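Local coordinates for interpain A (Prevotella intermedia, PDB 3BB7), which probably cleaves peptide bonds as a C10-family cysteine protease, here a proform fragment with its Spi-like inhibitor region and catalytic part, at residues G21-V25 / G37-F43; P49-W53 / G266-V270; K76-Y82 / D239-S243; L125-P131 / W163-K167. The protein carries 1 engineered substitution. All blocks are in the same frame, centred on the assembly; numbering follows the deposited sequence.

Interaction 1 of 4, residues G21-V25 / G37-F43; sequences GGFAV and GVSESNF
Phe-23 and Ser-39 pair across an antiparallel beta hairpin of the Spi-inhibitor region, formed by strands 23-26 and 35-39. The backbone bonds come first. Phe-23 and Ser-39 form a hydrogen-bonded pair, with Ser-39 N to Phe-23 O at 3.0 Å. Ala-24 and Val-38 follow as a non-hydrogen-bonded pair. Val-25 N then donates to Gly-37 O at 2.9 Å, and the return bond from Gly-37 N to Val-25 O is weak.

Beyond the strands, residues 40-43 curl over the other segment. Asn-42 OD1 accepts from Gly-22 N at 2.9 Å, in a fairly straight bond of 164°. Water 1 joins Gly-22 O to Phe-43 N. Ser-39 OG accepts from Ser-41 N in an ST turn, and it also bonds to Asp-291 O outside the hairpin. Gly-22 CA comes within 3.4 Å of Ser-41 O, a CA-H...O contact.

The aromatic contact is a T-shaped pair. The edge of Phe-43 points at a face of Phe-23, with planes at 77° and centroids 5.1 Å apart. Phe-43 CG is anti to the backbone N (chi1 -176°), which carries the ring over Phe-23. Val-15 and Val-290 also touch both phenylalanine side chains. Ser-39 CB packs obliquely against Phe-23 CE2 at 3.3 Å. At the edge of the Phe-23 ring, near its plane, Ser-41 O lies 3.1 Å from CD2.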
loop_
_atom_site.group_PDB
_atom_site.type_symbol
_atom_site.label_atom_id
_atom_site.label_comp_id
_atom_site.label_asym_id
_atom_site.label_seq_id
_atom_site.Cartn_x
_atom_site.Cartn_y
_atom_site.Cartn_z
ATOM N N GLY A 21 6.035 23.844 -4.738
ATOM C CA GLY A 21 6.167 22.706 -3.849
ATOM C C GLY A 21 5.463 21.514 -4.475
ATOM O O GLY A 21 4.499 21.686 -5.246
ATOM N N GLY A 22 5.911 20.310 -4.128
ATOM C CA GLY A 22 5.339 19.129 -4.744
ATOM C C GLY A 22 6.128 18.726 -5.968
ATOM O O GLY A 22 7.116 19.370 -6.335
ATOM N N PHE A 23 5.674 17.664 -6.618
ATOM C CA PHE A 23 6.305 17.194 -7.857
ATOM C C PHE A 23 5.317 16.429 -8.719
ATOM O O PHE A 23 4.240 16.028 -8.265
ATOM C CB PHE A 23 7.520 16.307 -7.564
ATOM C CG PHE A 23 7.179 14.966 -6.974
ATOM C CD1 PHE A 23 7.055 13.835 -7.792
ATOM C CD2 PHE A 23 6.994 14.830 -5.614
ATOM C CE1 PHE A 23 6.729 12.578 -7.256
ATOM C CE2 PHE A 23 6.689 13.574 -5.052
ATOM C CZ PHE A 23 6.558 12.449 -5.862
ATOM N N ALA A 24 5.716 16.184 -9.958
ATOM C CA ALA A 24 4.932 15.348 -10.854
ATOM C C ALA A 24 5.836 14.346 -11.516
ATOM O O ALA A 24 7.049 14.583 -11.632
ATOM C CB ALA A 24 4.224 16.195 -11.902
ATOM N N VAL A 25 5.237 13.240 -11.954
ATOM C CA VAL A 25 5.916 12.225 -12.754
ATOM C C VAL A 25 5.243 12.318 -14.121
ATOM O O VAL A 25 4.010 12.227 -14.234
ATOM C CB VAL A 25 5.791 10.840 -12.151
ATOM C CG1 VAL A 25 6.593 9.837 -12.996
ATOM C CG2 VAL A 25 6.253 10.848 -10.666
ATOM N N GLY A 37 1.660 10.844 -12.297
ATOM C CA GLY A 37 1.504 10.958 -10.855
ATOM C C GLY A 37 1.808 12.347 -10.390
ATOM O O GLY A 37 2.508 13.115 -11.058
ATOM N N VAL A 38 1.284 12.686 -9.236
ATOM C CA VAL A 38 1.442 14.036 -8.704
ATOM C C VAL A 38 1.344 14.013 -7.194
ATOM O O VAL A 38 0.495 13.345 -6.656
ATOM C CB VAL A 38 0.432 15.058 -9.338
ATOM C CG1 VAL A 38 -1.029 14.613 -9.176
ATOM C CG2 VAL A 38 0.679 16.518 -8.822
ATOM N N SER A 39 2.199 14.771 -6.529
ATOM C CA SER A 39 2.230 14.821 -5.063
ATOM C C SER A 39 2.338 16.258 -4.617
ATOM O O SER A 39 2.966 17.069 -5.312
ATOM C CB SER A 39 3.427 14.037 -4.545
ATOM O OG SER A 39 3.510 14.098 -3.138
ATOM N N GLU A 40 1.746 16.551 -3.449
ATOM C CA GLU A 40 1.957 17.855 -2.787
ATOM C C GLU A 40 3.270 17.866 -1.999
ATOM O O GLU A 40 3.793 18.933 -1.633
ATOM C CB GLU A 40 0.773 18.195 -1.857
ATOM C CG GLU A 40 -0.547 18.441 -2.571
ATOM C CD GLU A 40 -1.765 18.437 -1.627
ATOM O OE1 GLU A 40 -1.608 18.151 -0.409
ATOM O OE2 GLU A 40 -2.885 18.720 -2.123
ATOM N N SER A 41 3.832 16.685 -1.757
ATOM C CA SER A 41 5.056 16.586 -0.991
ATOM C C SER A 41 6.243 16.872 -1.885
ATOM O O SER A 41 6.309 16.388 -3.009
ATOM C CB SER A 41 5.189 15.193 -0.383
ATOM O OG SER A 41 4.144 15.001 0.551
ATOM N N ASN A 42 7.210 17.627 -1.389
ATOM C CA ASN A 42 8.445 17.810 -2.145
ATOM C C ASN A 42 9.112 16.447 -2.361
ATOM O O ASN A 42 9.076 15.563 -1.475
ATOM C CB ASN A 42 9.391 18.759 -1.421
ATOM C CG ASN A 42 9.010 20.219 -1.582
ATOM O OD1 ASN A 42 7.911 20.559 -1.996
ATOM N ND2 ASN A 42 9.936 21.089 -1.264
ATOM N N PHE A 43 9.701 16.257 -3.536
ATOM C CA PHE A 43 10.362 14.990 -3.830
ATOM C C PHE A 43 11.695 14.880 -3.095
ATOM O O PHE A 43 12.539 15.755 -3.229
ATOM C CB PHE A 43 10.624 14.850 -5.322
ATOM C CG PHE A 43 11.212 13.517 -5.691
ATOM C CD1 PHE A 43 10.384 12.420 -5.875
ATOM C CD2 PHE A 43 12.601 13.363 -5.825
ATOM C CE1 PHE A 43 10.923 11.186 -6.196
ATOM C CE2 PHE A 43 13.153 12.122 -6.155
ATOM C CZ PHE A 43 12.311 11.041 -6.341
HETATM O O HOH W 1 9.705 18.463 -5.344
#

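Interaction 2 of 4, residues P49-W53 / G266-V270; sequences PSFKW and GHAFV
Trp-53 and His-267 lie face to face. The five-membered ring of the indole stacks on the imidazole with centroids 3.5 Å apart and planes only 9° from parallel. Trp-53 CD1 comes within 3.3 Å of His-267 NE2, and Trp-53 CB also sits over the imidazole face. With Trp-53 CG anti to the backbone N (chi1 167°), the indole points from the first turn of helix 49-68 toward the strand. His-267 turns its ring to meet it, with CG between its own backbone N and carbonyl carbon (chi1 37°).

Phe-269, two residues along the same strand, crosses the tryptophan at about a right angle. Its CE2 is 3.9 Å from Trp-53 CZ3. Ser-50 adds a polar link: its OG accepts from Ala-268 N at 3.0 Å.

His-267 is the predicted proton acceptor of the active site, and Ala-268 packs on Ala-116, the engineered position of the predicted nucleophile. Outside the contact, Trp-53 NE1 bonds to Phe-307 O and His-267 NE2 to Glu-310 OE1. The inhibitor-region helix thus covers one face of the predicted catalytic imidazole, consistent with a zymogen whose histidine is held by stacking and by Glu-310.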
loop_
_atom_site.group_PDB
_atom_site.type_symbol
_atom_site.label_atom_id
_atom_site.label_comp_id
_atom_site.label_asym_id
_atom_site.label_seq_id
_atom_site.Cartn_x
_atom_site.Cartn_y
_atom_site.Cartn_z
ATOM N N PRO A 49 9.980 1.034 -1.168
ATOM C CA PRO A 49 9.967 -0.074 -2.132
ATOM C C PRO A 49 8.691 -0.136 -3.007
ATOM O O PRO A 49 8.750 -0.606 -4.165
ATOM C CB PRO A 49 10.073 -1.321 -1.230
ATOM C CG PRO A 49 10.737 -0.767 0.014
ATOM C CD PRO A 49 10.029 0.530 0.217
ATOM N N SER A 50 7.553 0.313 -2.487
ATOM C CA SER A 50 6.317 0.161 -3.253
ATOM C C SER A 50 6.258 1.221 -4.366
ATOM O O SER A 50 5.792 0.939 -5.491
ATOM C CB SER A 50 5.123 0.189 -2.313
ATOM O OG SER A 50 5.223 -0.894 -1.388
ATOM N N PHE A 51 6.776 2.423 -4.084
ATOM C CA PHE A 51 6.917 3.444 -5.121
ATOM C C PHE A 51 7.907 2.979 -6.190
ATOM O O PHE A 51 7.675 3.167 -7.405
ATOM C CB PHE A 51 7.361 4.761 -4.471
ATOM C CG PHE A 51 7.638 5.884 -5.439
ATOM C CD1 PHE A 51 8.931 6.417 -5.578
ATOM C CD2 PHE A 51 6.589 6.462 -6.139
ATOM C CE1 PHE A 51 9.172 7.497 -6.460
ATOM C CE2 PHE A 51 6.802 7.540 -6.996
ATOM C CZ PHE A 51 8.104 8.053 -7.166
ATOM N N LYS A 52 8.972 2.311 -5.753
ATOM C CA LYS A 52 9.925 1.739 -6.708
ATOM C C LYS A 52 9.250 0.742 -7.653
ATOM O O LYS A 52 9.515 0.765 -8.870
ATOM C CB LYS A 52 11.093 1.090 -5.959
ATOM C CG LYS A 52 12.066 2.117 -5.450
ATOM C CD LYS A 52 13.280 1.452 -4.782
ATOM C CE LYS A 52 14.469 2.406 -4.719
ATOM N NZ LYS A 52 14.035 3.788 -4.336
ATOM N N TRP A 53 8.363 -0.104 -7.112
ATOM C CA TRP A 53 7.591 -1.033 -7.940
ATOM C C TRP A 53 6.773 -0.261 -8.977
ATOM O O TRP A 53 6.792 -0.595 -10.175
ATOM C CB TRP A 53 6.655 -1.923 -7.102
ATOM C CG TRP A 53 5.674 -2.615 -7.986
ATOM C CD1 TRP A 53 5.891 -3.743 -8.763
ATOM C CD2 TRP A 53 4.342 -2.185 -8.279
ATOM N NE1 TRP A 53 4.745 -4.061 -9.461
ATOM C CE2 TRP A 53 3.791 -3.107 -9.208
ATOM C CE3 TRP A 53 3.556 -1.118 -7.830
ATOM C CZ2 TRP A 53 2.496 -2.960 -9.735
ATOM C CZ3 TRP A 53 2.255 -0.970 -8.336
ATOM C CH2 TRP A 53 1.738 -1.896 -9.282
ATOM N N GLY A 266 8.262 -7.887 -1.776
ATOM C CA GLY A 266 7.002 -7.371 -2.309
ATOM C C GLY A 266 6.750 -5.897 -2.140
ATOM O O GLY A 266 7.637 -5.104 -1.793
ATOM N N HIS A 267 5.518 -5.522 -2.452
ATOM C CA HIS A 267 5.100 -4.146 -2.377
ATOM C C HIS A 267 3.657 -4.168 -1.919
ATOM O O HIS A 267 2.880 -5.075 -2.252
ATOM C CB HIS A 267 5.197 -3.459 -3.754
ATOM C CG HIS A 267 4.839 -4.351 -4.899
ATOM N ND1 HIS A 267 3.627 -4.294 -5.558
ATOM C CD2 HIS A 267 5.553 -5.327 -5.507
ATOM C CE1 HIS A 267 3.599 -5.225 -6.500
ATOM N NE2 HIS A 267 4.762 -5.856 -6.495
ATOM N N ALA A 268 3.270 -3.169 -1.156
ATOM C CA ALA A 268 1.867 -3.027 -0.782
ATOM C C ALA A 268 1.648 -1.624 -0.288
ATOM O O ALA A 268 2.568 -0.964 0.195
ATOM C CB ALA A 268 1.444 -4.076 0.298
ATOM N N PHE A 269 0.417 -1.160 -0.432
ATOM C CA PHE A 269 0.096 0.206 -0.141
ATOM C C PHE A 269 -1.405 0.280 0.007
ATOM O O PHE A 269 -2.109 -0.735 -0.171
ATOM C CB PHE A 269 0.633 1.158 -1.236
ATOM C CG PHE A 269 0.267 0.771 -2.662
ATOM C CD1 PHE A 269 -0.923 1.219 -3.265
ATOM C CD2 PHE A 269 1.138 -0.003 -3.419
ATOM C CE1 PHE A 269 -1.224 0.892 -4.596
ATOM C CE2 PHE A 269 0.834 -0.323 -4.762
ATOM C CZ PHE A 269 -0.344 0.108 -5.320
ATOM N N VAL A 270 -1.893 1.471 0.331
ATOM C CA VAL A 270 -3.328 1.687 0.466
ATOM C C VAL A 270 -3.812 2.636 -0.627
ATOM O O VAL A 270 -3.188 3.697 -0.855
ATOM C CB VAL A 270 -3.726 2.243 1.864
ATOM C CG1 VAL A 270 -5.243 2.403 1.981
ATOM C CG2 VAL A 270 -3.162 1.329 2.942
#

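Interaction 3 of 4, residues K76-Y82 / D239-S243; sequences KPDPSKY and DIVFS
Pro-77 and Tyr-82 bring the irregular segment 76-82 up to helix 234-246, with CA atoms 6.5 Å apart for Pro-77 and Phe-242 and 6.2 Å for Tyr-82 and Ser-243. Phe-242 is the main apolar partner. Pro-77 CB sits over the centre of its ring, 3.8 Å from the centroid and 5° off the normal. The proline CD reaches the CZ end of the same ring.

Tyr-82 lies between two aliphatic groups. Phe-242 CB covers one face, 3.7 Å from the ring centroid, and Lys-81 CB covers the opposite face. The two aromatic rings themselves meet obliquely, with planes at 55°. Tyr-82 CG is anti to the carbonyl carbon (chi1 -44°), which lays the ring over Phe-242 CB. Lys-81 bends at chi3 and brings NZ to Asp-239 OD1 at 3.3 Å, a salt bridge at the exposed side of the contact.

The loop has its own bracing. Asp-78 OD2 takes Ser-80 N, in an Asx turn, and Ser-80 OG from the same face of its carboxylate. Asp-78 O accepts from Lys-81 N and Tyr-82 N. Water 2 links Lys-76 O and Asp-78 N, with a weak bond to Asp-239 OD2. Tyr-274 of strand 267-274 packs on Pro-77, Tyr-82 and Phe-242 from the sheet. Far from the predicted catalytic residues, a loop between helices 49-68 and 116-128, braced by an Asx turn, packs through Pro-77 and Tyr-82 on helix 234-246 of the peptidase part.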
loop_
_atom_site.group_PDB
_atom_site.type_symbol
_atom_site.label_atom_id
_atom_site.label_comp_id
_atom_site.label_asym_id
_atom_site.label_seq_id
_atom_site.Cartn_x
_atom_site.Cartn_y
_atom_site.Cartn_z
ATOM N N LYS A 76 -11.757 7.020 -16.415
ATOM C CA LYS A 76 -12.201 8.045 -15.464
ATOM C C LYS A 76 -13.492 7.565 -14.815
ATOM O O LYS A 76 -14.294 6.868 -15.470
ATOM C CB LYS A 76 -12.425 9.373 -16.191
ATOM C CG LYS A 76 -11.150 9.954 -16.782
ATOM C CD LYS A 76 -11.353 11.369 -17.200
ATOM C CE LYS A 76 -10.148 11.920 -17.908
ATOM N NZ LYS A 76 -10.263 13.375 -18.230
ATOM N N PRO A 77 -13.708 7.922 -13.536
ATOM C CA PRO A 77 -14.921 7.479 -12.840
ATOM C C PRO A 77 -16.163 8.144 -13.438
ATOM O O PRO A 77 -16.193 9.378 -13.596
ATOM C CB PRO A 77 -14.692 7.967 -11.404
ATOM C CG PRO A 77 -13.719 9.120 -11.533
ATOM C CD PRO A 77 -12.834 8.729 -12.666
ATOM N N ASP A 78 -17.187 7.343 -13.743
ATOM C CA ASP A 78 -18.443 7.865 -14.297
ATOM C C ASP A 78 -19.255 8.466 -13.160
ATOM O O ASP A 78 -19.685 7.732 -12.292
ATOM C CB ASP A 78 -19.196 6.691 -14.921
ATOM C CG ASP A 78 -20.494 7.105 -15.606
ATOM O OD1 ASP A 78 -21.012 6.283 -16.386
ATOM O OD2 ASP A 78 -20.993 8.222 -15.389
ATOM N N PRO A 79 -19.464 9.797 -13.152
ATOM C CA PRO A 79 -20.174 10.390 -12.021
ATOM C C PRO A 79 -21.655 10.029 -11.946
ATOM O O PRO A 79 -22.313 10.390 -10.967
ATOM C CB PRO A 79 -19.963 11.901 -12.221
ATOM C CG PRO A 79 -19.729 12.058 -13.650
ATOM C CD PRO A 79 -19.057 10.822 -14.138
ATOM N N SER A 80 -22.176 9.339 -12.960
ATOM C CA SER A 80 -23.543 8.814 -12.895
ATOM C C SER A 80 -23.603 7.485 -12.147
ATOM O O SER A 80 -24.686 7.033 -11.779
ATOM C CB SER A 80 -24.149 8.667 -14.306
ATOM O OG SER A 80 -23.670 7.501 -14.962
ATOM N N LYS A 81 -22.437 6.863 -11.935
ATOM C CA LYS A 81 -22.311 5.557 -11.264
ATOM C C LYS A 81 -21.621 5.623 -9.889
ATOM O O LYS A 81 -21.866 4.755 -9.027
ATOM C CB LYS A 81 -21.510 4.575 -12.145
ATOM C CG LYS A 81 -22.193 4.071 -13.440
ATOM C CD LYS A 81 -21.434 2.826 -14.040
ATOM C CE LYS A 81 -20.263 3.226 -14.975
ATOM N NZ LYS A 81 -19.157 2.187 -15.176
ATOM N N TYR A 82 -20.740 6.603 -9.700
ATOM C CA TYR A 82 -19.869 6.688 -8.500
ATOM C C TYR A 82 -19.763 8.108 -8.019
ATOM O O TYR A 82 -20.158 9.032 -8.742
ATOM C CB TYR A 82 -18.440 6.282 -8.867
ATOM C CG TYR A 82 -18.329 5.058 -9.722
ATOM C CD1 TYR A 82 -18.652 3.818 -9.216
ATOM C CD2 TYR A 82 -17.888 5.147 -11.031
ATOM C CE1 TYR A 82 -18.539 2.665 -10.021
ATOM C CE2 TYR A 82 -17.761 4.040 -11.823
ATOM C CZ TYR A 82 -18.094 2.808 -11.326
ATOM O OH TYR A 82 -17.943 1.732 -12.180
ATOM N N ASP A 239 -13.583 -0.161 -12.031
ATOM C CA ASP A 239 -14.928 -0.016 -11.437
ATOM C C ASP A 239 -14.997 -0.545 -9.990
ATOM O O ASP A 239 -15.716 0.032 -9.157
ATOM C CB ASP A 239 -15.976 -0.673 -12.338
ATOM C CG ASP A 239 -16.366 0.227 -13.526
ATOM O OD1 ASP A 239 -17.090 -0.264 -14.422
ATOM O OD2 ASP A 239 -15.948 1.428 -13.577
ATOM N N ILE A 240 -14.247 -1.600 -9.688
ATOM C CA ILE A 240 -14.170 -2.068 -8.307
ATOM C C ILE A 240 -13.538 -0.982 -7.441
ATOM O O ILE A 240 -14.043 -0.667 -6.356
ATOM C CB ILE A 240 -13.367 -3.390 -8.186
ATOM C CG1 ILE A 240 -14.139 -4.510 -8.887
ATOM C CG2 ILE A 240 -13.118 -3.722 -6.726
ATOM C CD1 ILE A 240 -13.331 -5.775 -9.056
ATOM N N VAL A 241 -12.411 -0.428 -7.889
ATOM C CA VAL A 241 -11.765 0.652 -7.141
ATOM C C VAL A 241 -12.721 1.832 -6.904
ATOM O O VAL A 241 -12.899 2.283 -5.745
ATOM C CB VAL A 241 -10.483 1.129 -7.834
ATOM C CG1 VAL A 241 -9.891 2.347 -7.087
ATOM C CG2 VAL A 241 -9.444 -0.038 -7.885
ATOM N N PHE A 242 -13.366 2.325 -7.960
ATOM C CA PHE A 242 -14.278 3.474 -7.779
ATOM C C PHE A 242 -15.455 3.166 -6.876
ATOM O O PHE A 242 -15.845 3.995 -6.051
ATOM C CB PHE A 242 -14.776 4.020 -9.109
ATOM C CG PHE A 242 -13.687 4.431 -10.065
ATOM C CD1 PHE A 242 -12.528 5.094 -9.624
ATOM C CD2 PHE A 242 -13.848 4.165 -11.427
ATOM C CE1 PHE A 242 -11.535 5.483 -10.553
ATOM C CE2 PHE A 242 -12.884 4.546 -12.364
ATOM C CZ PHE A 242 -11.724 5.212 -11.933
ATOM N N SER A 243 -16.037 1.982 -7.038
ATOM C CA SER A 243 -17.175 1.595 -6.224
ATOM C C SER A 243 -16.792 1.478 -4.737
ATOM O O SER A 243 -17.547 1.949 -3.835
ATOM C CB SER A 243 -17.870 0.353 -6.780
ATOM O OG SER A 243 -17.053 -0.787 -6.680
HETATM O O HOH W 2 -16.405 4.633 -14.523
#

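Interaction 4 of 4, residues L125-P131 / W163-K167; sequences LNYFKYP and WANMK
One face of the Trp-163 indole is covered by the chain just past helix 116-128. Lys-129 CA lies over the six-membered ring, 4.0 Å from its centroid and 19° off the normal. Tyr-130 N approaches obliquely, 3.5 Å from Trp-163 CZ2. At the edge, in the ring plane, stands Pro-131 O. It accepts from Trp-163 NE1 at 3.0 Å. The N-H...O angle is 140°, a bent bond, and NE1 lies above the carbonyl plane of the proline.

The far end of the indole meets the helix. Trp-163 CZ3 is 3.5 Å from Asn-126 CA, and CH2 touches Leu-125 CB at 3.9 Å. Leu-185 of helix 176-192 also packs on the tryptophan. Asn-126 CG is anti to the backbone N (chi1 180°), and its OD1 reaches Met-166 CB at 3.2 Å as the two side chains run antiparallel alongside one another. Asn-126 ND2 is joined to Met-166 O through water 3.

Lys-129 has positive phi at the end of the helix. The peptide before Pro-131 is cis. The indole thus fits the chain's exit from the helix. Its broad surface packs on backbone and aliphatic groups, while its single N-H is spent on a backbone carbonyl, so the polar edge of a largely apolar contact has a partner.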
loop_
_atom_site.group_PDB
_atom_site.type_symbol
_atom_site.label_atom_id
_atom_site.label_comp_id
_atom_site.label_asym_id
_atom_site.label_seq_id
_atom_site.Cartn_x
_atom_site.Cartn_y
_atom_site.Cartn_z
ATOM N N LEU A 125 -7.070 -0.699 9.028
ATOM C CA LEU A 125 -7.791 -0.998 10.287
ATOM C C LEU A 125 -7.907 0.236 11.172
ATOM O O LEU A 125 -8.969 0.506 11.760
ATOM C CB LEU A 125 -7.079 -2.111 11.053
ATOM C CG LEU A 125 -7.563 -3.534 10.681
ATOM C CD1 LEU A 125 -7.701 -3.775 9.161
ATOM C CD2 LEU A 125 -6.754 -4.630 11.363
ATOM N N ASN A 126 -6.853 1.042 11.221
ATOM C CA ASN A 126 -6.891 2.239 12.032
ATOM C C ASN A 126 -7.912 3.251 11.492
ATOM O O ASN A 126 -8.537 3.992 12.243
ATOM C CB ASN A 126 -5.513 2.912 12.093
ATOM C CG ASN A 126 -5.546 4.168 12.952
ATOM O OD1 ASN A 126 -5.786 4.105 14.174
ATOM N ND2 ASN A 126 -5.307 5.315 12.319
ATOM N N TYR A 127 -8.046 3.324 10.169
ATOM C CA TYR A 127 -9.064 4.204 9.573
ATOM C C TYR A 127 -10.458 3.856 10.122
ATOM O O TYR A 127 -11.264 4.752 10.471
ATOM C CB TYR A 127 -9.010 4.099 8.045
ATOM C CG TYR A 127 -10.152 4.853 7.410
ATOM C CD1 TYR A 127 -10.122 6.253 7.316
ATOM C CD2 TYR A 127 -11.282 4.179 6.972
ATOM C CE1 TYR A 127 -11.189 6.957 6.755
ATOM C CE2 TYR A 127 -12.391 4.890 6.398
ATOM C CZ TYR A 127 -12.315 6.270 6.295
ATOM O OH TYR A 127 -13.368 7.002 5.787
ATOM N N PHE A 128 -10.751 2.555 10.221
ATOM C CA PHE A 128 -12.052 2.103 10.742
ATOM C C PHE A 128 -12.163 2.026 12.247
ATOM O O PHE A 128 -13.281 1.946 12.773
ATOM C CB PHE A 128 -12.369 0.724 10.160
ATOM C CG PHE A 128 -12.667 0.765 8.678
ATOM C CD1 PHE A 128 -13.827 1.404 8.217
ATOM C CD2 PHE A 128 -11.779 0.224 7.767
ATOM C CE1 PHE A 128 -14.127 1.466 6.858
ATOM C CE2 PHE A 128 -12.042 0.302 6.381
ATOM C CZ PHE A 128 -13.214 0.912 5.943
ATOM N N LYS A 129 -11.021 2.041 12.939
ATOM C CA LYS A 129 -10.970 1.858 14.393
ATOM C C LYS A 129 -11.720 0.581 14.790
ATOM O O LYS A 129 -12.573 0.572 15.693
ATOM C CB LYS A 129 -11.477 3.089 15.146
ATOM C CG LYS A 129 -10.517 4.248 14.995
ATOM C CD LYS A 129 -11.167 5.564 15.345
ATOM C CE LYS A 129 -10.294 6.698 14.807
ATOM N NZ LYS A 129 -9.378 6.261 13.683
ATOM N N TYR A 130 -11.385 -0.498 14.086
ATOM C CA TYR A 130 -12.130 -1.755 14.205
ATOM C C TYR A 130 -11.183 -2.871 13.825
ATOM O O TYR A 130 -10.375 -2.675 12.934
ATOM C CB TYR A 130 -13.338 -1.706 13.252
ATOM C CG TYR A 130 -14.251 -2.914 13.271
ATOM C CD1 TYR A 130 -15.367 -2.956 14.097
ATOM C CD2 TYR A 130 -14.014 -4.001 12.417
ATOM C CE1 TYR A 130 -16.198 -4.072 14.093
ATOM C CE2 TYR A 130 -14.832 -5.106 12.411
ATOM C CZ TYR A 130 -15.930 -5.127 13.241
ATOM O OH TYR A 130 -16.732 -6.253 13.216
ATOM N N PRO A 131 -11.256 -4.018 14.512
ATOM C CA PRO A 131 -12.180 -4.401 15.570
ATOM C C PRO A 131 -11.774 -3.852 16.932
ATOM O O PRO A 131 -10.650 -3.304 17.097
ATOM C CB PRO A 131 -12.081 -5.929 15.557
ATOM C CG PRO A 131 -10.635 -6.162 15.230
ATOM C CD PRO A 131 -10.295 -5.102 14.206
ATOM N N TRP A 163 -6.891 2.092 19.916
ATOM C CA TRP A 163 -7.146 3.074 18.847
ATOM C C TRP A 163 -6.899 4.522 19.258
ATOM O O TRP A 163 -6.412 5.318 18.463
ATOM C CB TRP A 163 -8.573 2.934 18.300
ATOM C CG TRP A 163 -8.865 1.537 17.821
ATOM C CD1 TRP A 163 -9.718 0.632 18.375
ATOM C CD2 TRP A 163 -8.196 0.848 16.754
ATOM N NE1 TRP A 163 -9.713 -0.535 17.659
ATOM C CE2 TRP A 163 -8.754 -0.445 16.673
ATOM C CE3 TRP A 163 -7.209 1.215 15.831
ATOM C CZ2 TRP A 163 -8.350 -1.382 15.699
ATOM C CZ3 TRP A 163 -6.790 0.279 14.872
ATOM C CH2 TRP A 163 -7.344 -1.018 14.828
ATOM N N ALA A 164 -7.214 4.849 20.508
ATOM C CA ALA A 164 -7.067 6.244 20.981
ATOM C C ALA A 164 -5.609 6.693 21.044
ATOM O O ALA A 164 -5.375 7.910 21.095
ATOM C CB ALA A 164 -7.748 6.430 22.355
ATOM N N ASN A 165 -4.653 5.747 21.039
ATOM C CA ASN A 165 -3.218 6.073 21.094
ATOM C C ASN A 165 -2.498 5.854 19.765
ATOM O O ASN A 165 -1.251 5.875 19.714
ATOM C CB ASN A 165 -2.527 5.290 22.229
ATOM C CG ASN A 165 -2.574 6.012 23.560
ATOM O OD1 ASN A 165 -2.384 7.239 23.637
ATOM N ND2 ASN A 165 -2.840 5.261 24.622
ATOM N N MET A 166 -3.263 5.687 18.683
ATOM C CA MET A 166 -2.658 5.599 17.345
ATOM C C MET A 166 -2.463 6.991 16.755
ATOM O O MET A 166 -3.388 7.595 16.241
ATOM C CB MET A 166 -3.524 4.768 16.392
ATOM C CG MET A 166 -3.964 3.461 16.912
ATOM S SD MET A 166 -2.678 2.244 16.795
ATOM C CE MET A 166 -3.570 0.777 17.413
ATOM N N LYS A 167 -1.238 7.478 16.805
ATOM C CA LYS A 167 -0.898 8.783 16.279
ATOM C C LYS A 167 -0.854 8.747 14.756
ATOM O O LYS A 167 -0.513 7.716 14.166
ATOM C CB LYS A 167 0.464 9.183 16.875
ATOM C CG LYS A 167 0.892 10.595 16.759
ATOM C CD LYS A 167 2.049 10.880 17.751
ATOM C CE LYS A 167 2.257 12.366 17.948
ATOM N NZ LYS A 167 1.108 13.219 17.565
HETATM O O HOH W 3 -4.566 7.932 13.701
#

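How the interactions relate
Interaction 2 is the buried one, its centre about 6 Å from the centre of the chain, and joins the inhibitor region to the predicted active site. Interactions 1, 3 and 4 are partly buried and lie farther out. Interactions 1 and 2 touch through Phe-43 and Phe-51, and both reach the same large antiparallel sheet. Interaction 1 is mainly backbone pairing within one hairpin. Interaction 2 relies on ring stacking, and interaction 4 on an indole against a helix end. Interaction 3 alone has a salt bridge across its segments, on the exposed side. Along the chain, interaction 4 is nested inside interaction 3, which is nested inside interaction 2.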